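Local coordinates for uncharacterized hypothetical protein (Parabacteroides merdae, PDB 4EI0) that is of unknown function but belongs to the DUF4466 family and folds largely into antiparallel beta-sheets, assembled here as two chains, at residues B[38-43]-B[52-57]; B[72-77]-B[84-89]; B[97-102]-B[108-113]. All blocks are in the same frame, centred on the assembly; numbering follows the deposited sequence.

Interaction 1 (B[38-43]-B[52-57]); sequences FAYAMA and SSAQVV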
loop_
_atom_site.group_PDB
_atom_site.type_symbol
_atom_site.label_atom_id
_atom_site.label_comp_id
_atom_site.label_asym_id
_atom_site.label_seq_id
_atom_site.Cartn_x
_atom_site.Cartn_y
_atom_site.Cartn_z
ATOM N N PHE B 38 14.512 5.339 -10.251
ATOM C CA PHE B 38 14.677 5.464 -8.802
ATOM C C PHE B 38 13.293 5.251 -8.129
ATOM O O PHE B 38 12.261 5.566 -8.727
ATOM C CB PHE B 38 15.231 6.845 -8.433
ATOM C CG PHE B 38 16.633 7.115 -8.905
ATOM C CD1 PHE B 38 16.866 7.582 -10.173
ATOM C CD2 PHE B 38 17.699 6.871 -8.088
ATOM C CE1 PHE B 38 18.157 7.826 -10.605
ATOM C CE2 PHE B 38 18.997 7.096 -8.514
ATOM C CZ PHE B 38 19.223 7.582 -9.775
ATOM N N ALA B 39 13.279 4.719 -6.904
ATOM C CA ALA B 39 12.064 4.587 -6.101
ATOM C C ALA B 39 12.269 5.452 -4.863
ATOM O O ALA B 39 13.138 5.152 -4.049
ATOM C CB ALA B 39 11.809 3.138 -5.715
ATOM N N TYR B 40 11.526 6.557 -4.777
ATOM C CA TYR B 40 11.690 7.570 -3.727
ATOM C C TYR B 40 10.530 7.387 -2.734
ATOM O O TYR B 40 9.386 7.638 -3.091
ATOM C CB TYR B 40 11.631 8.961 -4.284
ATOM C CG TYR B 40 11.860 10.104 -3.296
ATOM C CD1 TYR B 40 12.845 10.037 -2.324
ATOM C CD2 TYR B 40 11.103 11.274 -3.370
ATOM C CE1 TYR B 40 13.052 11.082 -1.425
ATOM C CE2 TYR B 40 11.322 12.342 -2.490
ATOM C CZ TYR B 40 12.305 12.244 -1.524
ATOM O OH TYR B 40 12.525 13.306 -0.650
ATOM N N ALA B 41 10.866 6.957 -1.511
ATOM C CA ALA B 41 9.917 6.698 -0.422
ATOM C C ALA B 41 9.880 7.860 0.536
ATOM O O ALA B 41 10.934 8.350 0.956
ATOM C CB ALA B 41 10.322 5.439 0.336
HETATM N N MSE B 42 8.670 8.241 0.938
HETATM C CA MSE B 42 8.438 9.343 1.885
HETATM C C MSE B 42 7.430 8.908 2.930
HETATM O O MSE B 42 6.562 8.105 2.647
HETATM C CB MSE B 42 7.871 10.558 1.133
HETATM C CG MSE B 42 8.724 11.017 -0.029
HETATM SE SE MSE B 42 7.697 11.933 -1.378
HETATM C CE MSE B 42 7.093 10.186 -2.201
ATOM N N ALA B 43 7.541 9.414 4.150
ATOM C CA ALA B 43 6.587 9.031 5.230
ATOM C C ALA B 43 6.569 10.099 6.313
ATOM O O ALA B 43 7.604 10.671 6.626
ATOM C CB ALA B 43 6.922 7.664 5.855
ATOM N N SER B 52 2.887 16.744 0.742
ATOM C CA SER B 52 2.486 17.847 -0.171
ATOM C C SER B 52 3.088 17.808 -1.571
ATOM O O SER B 52 2.376 18.025 -2.578
ATOM C CB SER B 52 2.829 19.201 0.466
ATOM O OG SER B 52 2.268 19.233 1.791
ATOM N N SER B 53 4.389 17.558 -1.641
ATOM C CA SER B 53 5.123 17.597 -2.926
ATOM C C SER B 53 6.459 16.897 -2.827
ATOM O O SER B 53 6.999 16.700 -1.735
ATOM C CB SER B 53 5.310 19.030 -3.433
ATOM O OG SER B 53 6.155 19.785 -2.575
ATOM N N ALA B 54 6.989 16.532 -3.993
ATOM C CA ALA B 54 8.300 15.870 -4.102
ATOM C C ALA B 54 9.082 16.532 -5.245
ATOM O O ALA B 54 8.492 17.031 -6.186
ATOM C CB ALA B 54 8.105 14.393 -4.357
ATOM N N GLN B 55 10.397 16.509 -5.171
ATOM C CA GLN B 55 11.202 17.107 -6.179
ATOM C C GLN B 55 12.510 16.358 -6.364
ATOM O O GLN B 55 12.985 15.734 -5.433
ATOM C CB GLN B 55 11.459 18.571 -5.742
ATOM C CG GLN B 55 12.558 19.252 -6.448
ATOM C CD GLN B 55 12.737 20.665 -5.975
ATOM O OE1 GLN B 55 11.894 21.521 -6.180
ATOM N NE2 GLN B 55 13.877 20.923 -5.369
ATOM N N VAL B 56 13.059 16.358 -7.579
ATOM C CA VAL B 56 14.427 15.857 -7.796
ATOM C C VAL B 56 15.165 16.883 -8.634
ATOM O O VAL B 56 14.601 17.421 -9.620
ATOM C CB VAL B 56 14.532 14.583 -8.587
ATOM C CG1 VAL B 56 15.849 13.908 -8.234
ATOM C CG2 VAL B 56 13.368 13.717 -8.360
ATOM N N VAL B 57 16.382 17.191 -8.217
ATOM C CA VAL B 57 17.294 18.051 -8.966
ATOM C C VAL B 57 18.413 17.126 -9.439
ATOM O O VAL B 57 19.069 16.501 -8.633
ATOM C CB VAL B 57 17.864 19.192 -8.070
ATOM C CG1 VAL B 57 18.923 19.992 -8.833
ATOM C CG2 VAL B 57 16.752 20.121 -7.559
#

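Interaction 2 (B[72-77]-B[84-89]); sequences SYYTNS and VKVCSD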
loop_
_atom_site.group_PDB
_atom_site.type_symbol
_atom_site.label_atom_id
_atom_site.label_comp_id
_atom_site.label_asym_id
_atom_site.label_seq_id
_atom_site.Cartn_x
_atom_site.Cartn_y
_atom_site.Cartn_z
ATOM N N SER B 72 1.651 6.340 -6.522
ATOM C CA SER B 72 2.431 5.745 -5.467
ATOM C C SER B 72 2.224 4.257 -5.587
ATOM O O SER B 72 1.130 3.799 -5.823
ATOM C CB SER B 72 2.022 6.239 -4.081
ATOM O OG SER B 72 2.607 5.433 -3.080
ATOM N N TYR B 73 3.316 3.514 -5.440
ATOM C CA TYR B 73 3.329 2.058 -5.535
ATOM C C TYR B 73 3.376 1.510 -4.129
ATOM O O TYR B 73 4.411 1.550 -3.522
ATOM C CB TYR B 73 4.557 1.608 -6.375
ATOM C CG TYR B 73 4.298 1.944 -7.848
ATOM C CD1 TYR B 73 3.595 1.055 -8.661
ATOM C CD2 TYR B 73 4.656 3.160 -8.373
ATOM C CE1 TYR B 73 3.290 1.388 -9.968
ATOM C CE2 TYR B 73 4.355 3.500 -9.669
ATOM C CZ TYR B 73 3.662 2.599 -10.464
ATOM O OH TYR B 73 3.300 2.953 -11.740
ATOM N N TYR B 74 2.241 1.012 -3.636
ATOM C CA TYR B 74 2.121 0.328 -2.371
ATOM C C TYR B 74 2.283 -1.192 -2.685
ATOM O O TYR B 74 2.209 -1.597 -3.834
ATOM C CB TYR B 74 0.749 0.666 -1.684
ATOM C CG TYR B 74 0.599 2.153 -1.389
ATOM C CD1 TYR B 74 1.317 2.750 -0.354
ATOM C CD2 TYR B 74 -0.175 2.961 -2.189
ATOM C CE1 TYR B 74 1.226 4.101 -0.099
ATOM C CE2 TYR B 74 -0.267 4.317 -1.943
ATOM C CZ TYR B 74 0.416 4.872 -0.878
ATOM O OH TYR B 74 0.409 6.244 -0.724
ATOM N N THR B 75 2.630 -1.994 -1.707
ATOM C CA THR B 75 2.848 -3.429 -1.941
ATOM C C THR B 75 1.772 -4.189 -1.229
ATOM O O THR B 75 1.522 -3.893 -0.086
ATOM C CB THR B 75 4.198 -3.882 -1.364
ATOM O OG1 THR B 75 5.247 -3.153 -1.993
ATOM C CG2 THR B 75 4.436 -5.356 -1.619
ATOM N N ASN B 76 1.134 -5.163 -1.872
ATOM C CA ASN B 76 0.175 -6.018 -1.158
ATOM C C ASN B 76 0.938 -7.069 -0.312
ATOM O O ASN B 76 2.178 -7.016 -0.213
ATOM C CB ASN B 76 -0.831 -6.653 -2.136
ATOM C CG ASN B 76 -0.164 -7.565 -3.161
ATOM O OD1 ASN B 76 0.973 -7.999 -2.987
ATOM N ND2 ASN B 76 -0.871 -7.853 -4.236
ATOM N N SER B 77 0.218 -8.004 0.307
ATOM C CA SER B 77 0.869 -9.104 1.053
ATOM C C SER B 77 1.751 -9.977 0.153
ATOM O O SER B 77 2.840 -10.369 0.556
ATOM C CB SER B 77 -0.185 -9.967 1.732
ATOM O OG SER B 77 -1.242 -10.162 0.830
ATOM N N VAL B 84 -1.565 3.681 -6.965
ATOM C CA VAL B 84 -2.654 4.557 -6.534
ATOM C C VAL B 84 -2.274 5.943 -7.013
ATOM O O VAL B 84 -1.173 6.466 -6.716
ATOM C CB VAL B 84 -2.850 4.543 -4.992
ATOM C CG1 VAL B 84 -3.971 5.527 -4.598
ATOM C CG2 VAL B 84 -3.101 3.136 -4.508
ATOM N N LYS B 85 -3.142 6.571 -7.771
ATOM C CA LYS B 85 -2.773 7.865 -8.453
ATOM C C LYS B 85 -2.971 9.012 -7.476
ATOM O O LYS B 85 -4.032 9.596 -7.370
ATOM C CB LYS B 85 -3.584 8.078 -9.749
ATOM C CG LYS B 85 -3.220 9.337 -10.563
ATOM C CD LYS B 85 -3.151 9.109 -12.068
ATOM C CE LYS B 85 -3.120 10.426 -12.863
ATOM N NZ LYS B 85 -4.006 10.457 -14.068
ATOM N N VAL B 86 -1.896 9.357 -6.779
ATOM C CA VAL B 86 -1.972 10.288 -5.662
ATOM C C VAL B 86 -1.455 11.671 -6.006
ATOM O O VAL B 86 -1.591 12.600 -5.216
ATOM C CB VAL B 86 -1.212 9.752 -4.431
ATOM C CG1 VAL B 86 -1.885 8.483 -3.856
ATOM C CG2 VAL B 86 0.223 9.499 -4.775
ATOM N N CYS B 87 -0.878 11.817 -7.179
ATOM C CA CYS B 87 -0.296 13.079 -7.619
ATOM C C CYS B 87 -0.861 13.563 -8.912
ATOM O O CYS B 87 -1.412 12.784 -9.727
ATOM C CB CYS B 87 1.209 12.934 -7.837
ATOM S SG CYS B 87 2.219 12.547 -6.413
ATOM N N SER B 88 -0.704 14.861 -9.146
ATOM C CA SER B 88 -0.959 15.399 -10.491
ATOM C C SER B 88 0.312 15.156 -11.322
ATOM O O SER B 88 1.307 14.684 -10.799
ATOM C CB SER B 88 -1.312 16.868 -10.408
ATOM O OG SER B 88 -0.427 17.521 -9.507
ATOM N N ASP B 89 0.293 15.467 -12.612
ATOM C CA ASP B 89 1.458 15.169 -13.450
ATOM C C ASP B 89 2.683 15.952 -12.993
ATOM O O ASP B 89 2.570 17.082 -12.525
ATOM C CB ASP B 89 1.199 15.458 -14.930
ATOM C CG ASP B 89 0.073 14.579 -15.527
ATOM O OD1 ASP B 89 -0.063 13.434 -15.090
ATOM O OD2 ASP B 89 -0.648 15.038 -16.446
#

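Interaction 3 (B[97-102]-B[108-113]); sequences TVIDFT and ATLRYY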
loop_
_atom_site.group_PDB
_atom_site.type_symbol
_atom_site.label_atom_id
_atom_site.label_comp_id
_atom_site.label_asym_id
_atom_site.label_seq_id
_atom_site.Cartn_x
_atom_site.Cartn_y
_atom_site.Cartn_z
ATOM N N THR B 97 12.630 18.427 -11.434
ATOM C CA THR B 97 11.342 17.786 -11.632
ATOM C C THR B 97 10.541 17.935 -10.334
ATOM O O THR B 97 11.040 17.591 -9.287
ATOM C CB THR B 97 11.513 16.302 -11.965
ATOM O OG1 THR B 97 12.250 16.159 -13.183
ATOM C CG2 THR B 97 10.143 15.591 -12.035
ATOM N N VAL B 98 9.321 18.451 -10.415
ATOM C CA VAL B 98 8.481 18.612 -9.233
ATOM C C VAL B 98 7.165 17.921 -9.485
ATOM O O VAL B 98 6.667 17.869 -10.631
ATOM C CB VAL B 98 8.266 20.099 -8.902
ATOM C CG1 VAL B 98 7.432 20.770 -9.988
ATOM C CG2 VAL B 98 7.666 20.254 -7.507
ATOM N N ILE B 99 6.603 17.363 -8.426
ATOM C CA ILE B 99 5.292 16.745 -8.510
ATOM C C ILE B 99 4.523 17.067 -7.202
ATOM O O ILE B 99 5.111 17.049 -6.123
ATOM C CB ILE B 99 5.391 15.238 -8.744
ATOM C CG1 ILE B 99 4.025 14.688 -9.141
ATOM C CG2 ILE B 99 5.963 14.581 -7.491
ATOM C CD1 ILE B 99 4.050 13.266 -9.674
ATOM N N ASP B 100 3.232 17.355 -7.340
ATOM C CA ASP B 100 2.357 17.725 -6.208
ATOM C C ASP B 100 1.435 16.597 -5.865
ATOM O O ASP B 100 0.825 16.003 -6.772
ATOM C CB ASP B 100 1.464 18.907 -6.569
ATOM C CG ASP B 100 2.200 20.224 -6.575
ATOM O OD1 ASP B 100 3.148 20.366 -5.814
ATOM O OD2 ASP B 100 1.824 21.117 -7.342
ATOM N N PHE B 101 1.259 16.341 -4.564
ATOM C CA PHE B 101 0.252 15.378 -4.166
ATOM C C PHE B 101 -1.126 16.050 -4.235
ATOM O O PHE B 101 -1.289 17.153 -3.783
ATOM C CB PHE B 101 0.536 14.871 -2.765
ATOM C CG PHE B 101 1.692 13.934 -2.690
ATOM C CD1 PHE B 101 2.966 14.414 -2.609
ATOM C CD2 PHE B 101 1.484 12.574 -2.631
ATOM C CE1 PHE B 101 4.026 13.564 -2.538
ATOM C CE2 PHE B 101 2.541 11.709 -2.592
ATOM C CZ PHE B 101 3.812 12.194 -2.530
ATOM N N THR B 102 -2.113 15.386 -4.807
ATOM C CA THR B 102 -3.492 15.889 -4.806
ATOM C C THR B 102 -4.360 14.978 -3.953
ATOM O O THR B 102 -5.531 15.204 -3.866
ATOM C CB THR B 102 -4.049 15.970 -6.244
ATOM O OG1 THR B 102 -3.773 14.721 -6.895
ATOM C CG2 THR B 102 -3.323 17.117 -7.026
ATOM N N ALA B 108 4.196 7.428 0.775
ATOM C CA ALA B 108 4.112 7.083 -0.659
ATOM C C ALA B 108 5.501 6.723 -1.168
ATOM O O ALA B 108 6.508 7.106 -0.595
ATOM C CB ALA B 108 3.572 8.231 -1.462
ATOM N N THR B 109 5.521 5.955 -2.245
ATOM C CA THR B 109 6.746 5.678 -2.994
ATOM C C THR B 109 6.534 5.977 -4.445
ATOM O O THR B 109 5.655 5.403 -5.071
ATOM C CB THR B 109 7.152 4.223 -2.867
ATOM O OG1 THR B 109 7.348 3.930 -1.510
ATOM C CG2 THR B 109 8.457 3.925 -3.634
ATOM N N LEU B 110 7.254 6.959 -4.935
ATOM C CA LEU B 110 7.093 7.436 -6.289
ATOM C C LEU B 110 8.307 7.028 -7.060
ATOM O O LEU B 110 9.411 7.035 -6.509
ATOM C CB LEU B 110 6.981 8.955 -6.348
ATOM C CG LEU B 110 5.768 9.632 -5.688
ATOM C CD1 LEU B 110 5.993 11.123 -5.778
ATOM C CD2 LEU B 110 4.457 9.188 -6.359
ATOM N N ARG B 111 8.084 6.647 -8.323
ATOM C CA ARG B 111 9.166 6.302 -9.254
ATOM C C ARG B 111 9.540 7.472 -10.106
ATOM O O ARG B 111 8.673 8.124 -10.705
ATOM C CB ARG B 111 8.730 5.142 -10.090
ATOM C CG ARG B 111 8.620 3.894 -9.234
ATOM C CD ARG B 111 8.064 2.726 -10.001
ATOM N NE ARG B 111 7.916 1.628 -9.077
ATOM C CZ ARG B 111 7.227 0.534 -9.325
ATOM N NH1 ARG B 111 6.609 0.378 -10.479
ATOM N NH2 ARG B 111 7.136 -0.382 -8.390
ATOM N N TYR B 112 10.835 7.784 -10.124
ATOM C CA TYR B 112 11.404 8.833 -10.960
ATOM C C TYR B 112 12.252 8.192 -12.044
ATOM O O TYR B 112 13.041 7.268 -11.766
ATOM C CB TYR B 112 12.259 9.752 -10.110
ATOM C CG TYR B 112 13.182 10.722 -10.834
ATOM C CD1 TYR B 112 12.701 11.870 -11.434
ATOM C CD2 TYR B 112 14.549 10.524 -10.842
ATOM C CE1 TYR B 112 13.537 12.756 -12.078
ATOM C CE2 TYR B 112 15.394 11.393 -11.494
ATOM C CZ TYR B 112 14.891 12.506 -12.092
ATOM O OH TYR B 112 15.735 13.391 -12.688
ATOM N N TYR B 113 12.074 8.695 -13.256
ATOM C CA TYR B 113 12.748 8.232 -14.453
ATOM C C TYR B 113 13.567 9.377 -15.035
ATOM O O TYR B 113 13.018 10.401 -15.434
ATOM C CB TYR B 113 11.701 7.755 -15.454
ATOM C CG TYR B 113 10.938 6.559 -14.957
ATOM C CD1 TYR B 113 11.394 5.272 -15.191
ATOM C CD2 TYR B 113 9.758 6.715 -14.264
ATOM C CE1 TYR B 113 10.686 4.173 -14.752
ATOM C CE2 TYR B 113 9.041 5.634 -13.815
ATOM C CZ TYR B 113 9.509 4.372 -14.060
ATOM O OH TYR B 113 8.810 3.348 -13.574
HETATM O O HOH W 1 14.923 16.053 -12.986
#

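Interaction 1 (B[38-43]-B[52-57])
A54 meets M42 and Y40 through a single methyl group, and all the side-chain contact between 38-43 and 52-57 is apolar. The shorter approach runs from A54 CB to the selenium of M42, a selenomethionine, at 3.9 Å. The M42 side chain leaves with CG anti to the carbonyl carbon (chi1 -55°) and stays extended at chi2 (154°), which together bring SE to the methyl. The second contact is made by the ring of Y40, whose CE2 lies 4.2 Å from A54 CB; the methyl sits at the ring edge, near its plane. Within 38-43, M42 and Y40 also pack on each other: M42 CG rests 3.8 Å above the Y40 ring plane, displaced toward the rim.

With M42 and A54 CA atoms 8.9 Å apart, the strands are too distant for backbone pairing and instead face each other as layers of a beta-sandwich. Strand 35-43 belongs to one antiparallel sheet, strand 51-58 to the other.

Backbone hydrogen bonding accordingly runs within each sheet: Y40 pairs with L110 and A41 with D19, while S52 and S53 both face K132 in a classic beta bulge. The hydroxyl of the buried Y40 is hydrogen-bonded to N18 OD1. Further apolar cover comes from V131, which both Y40 and M42 touch, and from F129, whose ring meets that of Y40.

Interaction 2 (B[72-77]-B[84-89])
S72 and V84 hold the two segments together as an antiparallel hydrogen-bonded pair. S72 N donates to V84 O at 2.8 Å and V84 N returns a bond to S72 O at 2.9 Å. Close packing continues on the face bearing both side chains. V84 CG2 comes to the edge of the Y74 ring, 3.7 Å from CD2, while V86 CG2 lies 3.8 Å from S72 CB. The serine hydroxyl OG, turned by a chi1 of 168° to lie beside the carbonyl carbon, sits 3.1 Å above the Y74 ring plane, displaced toward the rim, and is hydrogen-bonded to T109 N.

The looser reach is at the far end of the ring, where Y74 OH is 4.5 Å from V86 CG1; its polar partner is A107 O. K85 points away from 72-77 on the exposed side, where its backbone bonds to the second subunit. Replacing Y74 by an alanine would probably leave V84 CG2 without its ring-edge neighbour and A107 O without the hydroxyl. The Y74 ring also stacks on Y74 of the second subunit. Strands 67-75 and 81-85 form a beta hairpin whose second strand is outermost in its five-stranded antiparallel sheet within this chain; the hairpin forms part of the subunit interface.

Interaction 3 (B[97-102]-B[108-113])
F101 and Y112 are the rings that touch across the contact. At the F101 edge, near the ring plane, A108 CB lies 3.8 Å from CE2, and L110 CD1 approaches the same ring obliquely, 4.1 Å from CZ. At the edge of Y112, in its plane, T97 OG1 is 3.8 Å from CE1. Beyond the segments, the Y112 ring meets that of F68 and F101 is touched by M42.

Between the rings the contact is purely aliphatic. I99 places CG1 opposite its backbone N (chi1 -167°), which sets CG2 between N and the carbonyl carbon, and this methyl meets L110 CD1 at 3.9 Å. L110 CD1 therefore touches both I99 and F101.

One water adds a polar link, being 2.7 Å from T97 OG1 and 2.8 Å from Y112 OH; T97 OG1 is also hydrogen-bonded to T92 OG1. The touching parts run 159° apart, close to antiparallel, yet T97 CA and Y112 CA are 9.0 Å apart and F101 CA and A108 CA 9.8 Å, too far for backbone pairing. T97, I99 and F101 meet Y112, L110 and A108 respectively, Y112 reaching over with the end of its side chain, the alternating inward-facing pattern of two sheets packed in a beta-sandwich.

From the N terminus, interaction 1 closes first: the chain passes from strand 35-43 through eight residues to 52-57 in the opposite sheet. It then returns to the first sheet for interaction 2, in the hairpin of strands 67-75 and 81-85, with six residues between its segments. After crossing again, it reaches 97-102, and five residues bring it back to 108-113 in interaction 3. The three closures are in series, neither nested nor crossing. Interactions 1 and 3, with centres 6 Å apart, tie the same two sheets together, and they adjoin where 52-57 runs beside 97-102, S52 O and F101 N probably forming a hydrogen bond. Interaction 2 adjoins interaction 3 through Y73 N and T109 O.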